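Local coordinates for protein ATP phosphoribosyltransferase regulatory subunit (PDB 1USY) that is probably required for the first step of histidine biosynthesis and may let histidine feedback-regulate ATP phosphoribosyltransferase activity, at residues E90-L95 / G265-L270. Numbering follows the deposited sequence.
Sequences EYQLGL and GGSIFL
Gln92 and Phe269 meet flank to flank: Gln92 is extended beyond CG (chi2 -177°), and Phe269 holds CG beside its own backbone N (chi1 -37°). Both side chains point the same way from neighbouring antiparallel strands, 86-98 and 262-269, of the mixed sheet of the class II aminoacyl-tRNA synthetase fold. Amide and ring planes stand 86° apart. NE2 of Gln92 lies at the ring edge, in its plane, 3.5 Å from Phe269 CE1. The other end of the amide takes a hydrogen bond from Ser267, with OG 2.6 Å from Gln92 OE1 and above the carbonyl plane. Ser267 OG is also hydrogen-bonded to Tyr75 of strand 71-83, on the far side of strand 86-98. An alanine at Gln92 would probably leave Ser267 OG without its amide partner and open a gap beside the Phe269 ring. On the other face, Leu93 CB meets Ile268 CB at 4.2 Å. Helices 6-16 and 103-120 cover Leu93 on this face. The backbones pair through two-way bonds between Leu93 and Ile268 and between Leu95 and Gly266. Where the second strand ends, Leu270 N reaches Tyr91 O at 3.2 Å. Beside that bond the two side chains run the same way, and Leu270 CD1 approaches the Tyr91 ring obliquely, 4.2 Å from Tyr91 CD2.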
ATOM      1  N   GLU B  90      21.623   4.685  -6.393  1.00 28.89           N
ATOM      2  CA  GLU B  90      22.984   5.022  -6.731  1.00 24.79           C
ATOM      3  C   GLU B  90      23.699   3.698  -6.701  1.00 27.56           C
ATOM      4  O   GLU B  90      23.546   2.949  -5.735  1.00 29.69           O
ATOM      5  CB  GLU B  90      23.562   5.907  -5.625  1.00 29.97           C
ATOM      6  N   TYR B  91      24.461   3.412  -7.755  1.00 24.22           N
ATOM      7  CA  TYR B  91      25.210   2.156  -7.727  1.00 21.70           C
ATOM      8  C   TYR B  91      26.521   2.348  -6.960  1.00 21.91           C
ATOM      9  O   TYR B  91      27.345   3.204  -7.308  1.00 27.73           O
ATOM     10  CB  TYR B  91      25.524   1.698  -9.153  1.00 13.34           C
ATOM     11  CG  TYR B  91      26.054   0.265  -9.200  1.00 18.55           C
ATOM     12  CD1 TYR B  91      25.173  -0.809  -9.414  1.00 12.72           C
ATOM     13  CD2 TYR B  91      27.422   0.021  -9.023  1.00 18.04           C
ATOM     14  CE1 TYR B  91      25.665  -2.124  -9.452  1.00 11.88           C
ATOM     15  CE2 TYR B  91      27.913  -1.293  -9.062  1.00 20.00           C
ATOM     16  CZ  TYR B  91      27.037  -2.364  -9.276  1.00 14.23           C
ATOM     17  OH  TYR B  91      27.523  -3.634  -9.317  1.00 16.98           O
ATOM     18  N   GLN B  92      26.721   1.573  -5.890  1.00 18.60           N
ATOM     19  CA  GLN B  92      27.854   1.788  -4.986  1.00 17.27           C
ATOM     20  C   GLN B  92      28.838   0.633  -4.888  1.00 20.88           C
ATOM     21  O   GLN B  92      28.447  -0.551  -4.928  1.00 20.66           O
ATOM     22  CB  GLN B  92      27.350   2.068  -3.579  1.00 20.23           C
ATOM     23  CG  GLN B  92      27.080   3.522  -3.321  1.00 25.15           C
ATOM     24  CD  GLN B  92      26.656   3.779  -1.889  1.00 28.24           C
ATOM     25  OE1 GLN B  92      27.178   3.150  -0.960  1.00 29.26           O
ATOM     26  NE2 GLN B  92      25.695   4.678  -1.711  1.00 19.89           N
ATOM     27  N   LEU B  93      30.107   0.981  -4.737  1.00 17.52           N
ATOM     28  CA  LEU B  93      31.121  -0.003  -4.392  1.00 20.10           C
ATOM     29  C   LEU B  93      31.563   0.274  -2.982  1.00 18.98           C
ATOM     30  O   LEU B  93      31.788   1.406  -2.647  1.00 26.09           O
ATOM     31  CB  LEU B  93      32.328   0.074  -5.331  1.00 13.07           C
ATOM     32  CG  LEU B  93      32.028  -0.146  -6.807  1.00 18.40           C
ATOM     33  CD1 LEU B  93      33.311  -0.242  -7.688  1.00 19.05           C
ATOM     34  CD2 LEU B  93      31.170  -1.379  -7.001  1.00 26.37           C
ATOM     35  N   GLY B  94      31.705  -0.746  -2.145  1.00 21.84           N
ATOM     36  CA  GLY B  94      32.147  -0.489  -0.787  1.00 17.14           C
ATOM     37  C   GLY B  94      32.741  -1.588   0.058  1.00 17.71           C
ATOM     38  O   GLY B  94      32.745  -2.769  -0.294  1.00 18.36           O
ATOM     39  N   LEU B  95      33.284  -1.171   1.191  1.00 16.54           N
ATOM     40  CA  LEU B  95      33.952  -2.082   2.104  1.00 14.24           C
ATOM     41  C   LEU B  95      33.371  -1.849   3.471  1.00 17.19           C
ATOM     42  O   LEU B  95      32.787  -0.810   3.756  1.00 20.85           O
ATOM     43  CB  LEU B  95      35.457  -1.849   2.148  1.00  8.98           C
ATOM     44  CG  LEU B  95      36.212  -1.682   0.838  1.00 17.82           C
ATOM     45  CD1 LEU B  95      37.646  -1.111   1.063  1.00 17.64           C
ATOM     46  CD2 LEU B  95      36.238  -3.008   0.083  1.00 15.26           C
ATOM     47  N   GLY B 265      34.244   1.759   7.245  1.00 21.07           N
ATOM     48  CA  GLY B 265      33.667   1.443   5.969  1.00 24.24           C
ATOM     49  C   GLY B 265      33.879   2.593   5.046  1.00 24.09           C
ATOM     50  O   GLY B 265      34.242   3.678   5.479  1.00 30.20           O
ATOM     51  N   GLY B 266      33.638   2.340   3.770  1.00 25.44           N
ATOM     52  CA  GLY B 266      33.867   3.298   2.724  1.00 24.39           C
ATOM     53  C   GLY B 266      33.035   2.838   1.563  1.00 27.13           C
ATOM     54  O   GLY B 266      32.794   1.656   1.407  1.00 25.41           O
ATOM     55  N   SER B 267      32.640   3.804   0.746  1.00 30.74           N
ATOM     56  CA  SER B 267      31.737   3.645  -0.365  1.00 30.30           C
ATOM     57  C   SER B 267      32.305   4.423  -1.522  1.00 31.44           C
ATOM     58  O   SER B 267      32.856   5.519  -1.337  1.00 32.60           O
ATOM     59  CB  SER B 267      30.396   4.301  -0.013  1.00 32.18           C
ATOM     60  OG  SER B 267      29.415   3.334   0.292  1.00 37.55           O
ATOM     61  N   ILE B 268      32.122   3.900  -2.724  1.00 26.55           N
ATOM     62  CA  ILE B 268      32.306   4.695  -3.901  1.00 17.94           C
ATOM     63  C   ILE B 268      31.017   4.798  -4.698  1.00 23.90           C
ATOM     64  O   ILE B 268      30.280   3.802  -4.845  1.00 22.44           O
ATOM     65  CB  ILE B 268      33.366   4.103  -4.779  1.00 22.64           C
ATOM     66  CG1 ILE B 268      34.733   4.240  -4.152  1.00 19.60           C
ATOM     67  CG2 ILE B 268      33.332   4.765  -6.174  1.00 23.89           C
ATOM     68  CD1 ILE B 268      35.687   3.264  -4.699  1.00 19.89           C
ATOM     69  N   PHE B 269      30.782   5.993  -5.246  1.00 22.51           N
ATOM     70  CA  PHE B 269      29.663   6.254  -6.155  1.00 27.00           C
ATOM     71  C   PHE B 269      30.019   6.244  -7.658  1.00 30.17           C
ATOM     72  O   PHE B 269      30.684   7.161  -8.148  1.00 34.37           O
ATOM     73  CB  PHE B 269      28.991   7.567  -5.756  1.00 24.06           C
ATOM     74  CG  PHE B 269      28.941   7.801  -4.255  1.00 26.91           C
ATOM     75  CD1 PHE B 269      28.122   7.023  -3.431  1.00 23.12           C
ATOM     76  CD2 PHE B 269      29.719   8.821  -3.663  1.00 30.88           C
ATOM     77  CE1 PHE B 269      28.058   7.233  -2.021  1.00 22.24           C
ATOM     78  CE2 PHE B 269      29.682   9.063  -2.265  1.00 24.05           C
ATOM     79  CZ  PHE B 269      28.836   8.240  -1.432  1.00 31.32           C
ATOM     80  N   LEU B 270      29.633   5.201  -8.393  1.00 29.37           N
ATOM     81  CA  LEU B 270      29.696   5.308  -9.846  1.00 35.38           C
ATOM     82  C   LEU B 270      28.345   5.877 -10.228  1.00 40.64           C
ATOM     83  O   LEU B 270      28.218   6.661 -11.149  1.00 42.43           O
ATOM     84  CB  LEU B 270      29.853   3.939 -10.504  1.00 37.54           C
ATOM     85  CG  LEU B 270      30.851   2.858 -10.113  1.00 30.72           C
ATOM     86  CD1 LEU B 270      30.597   1.765 -11.101  1.00 30.59           C
ATOM     87  CD2 LEU B 270      32.341   3.309 -10.172  1.00 27.35           C
TER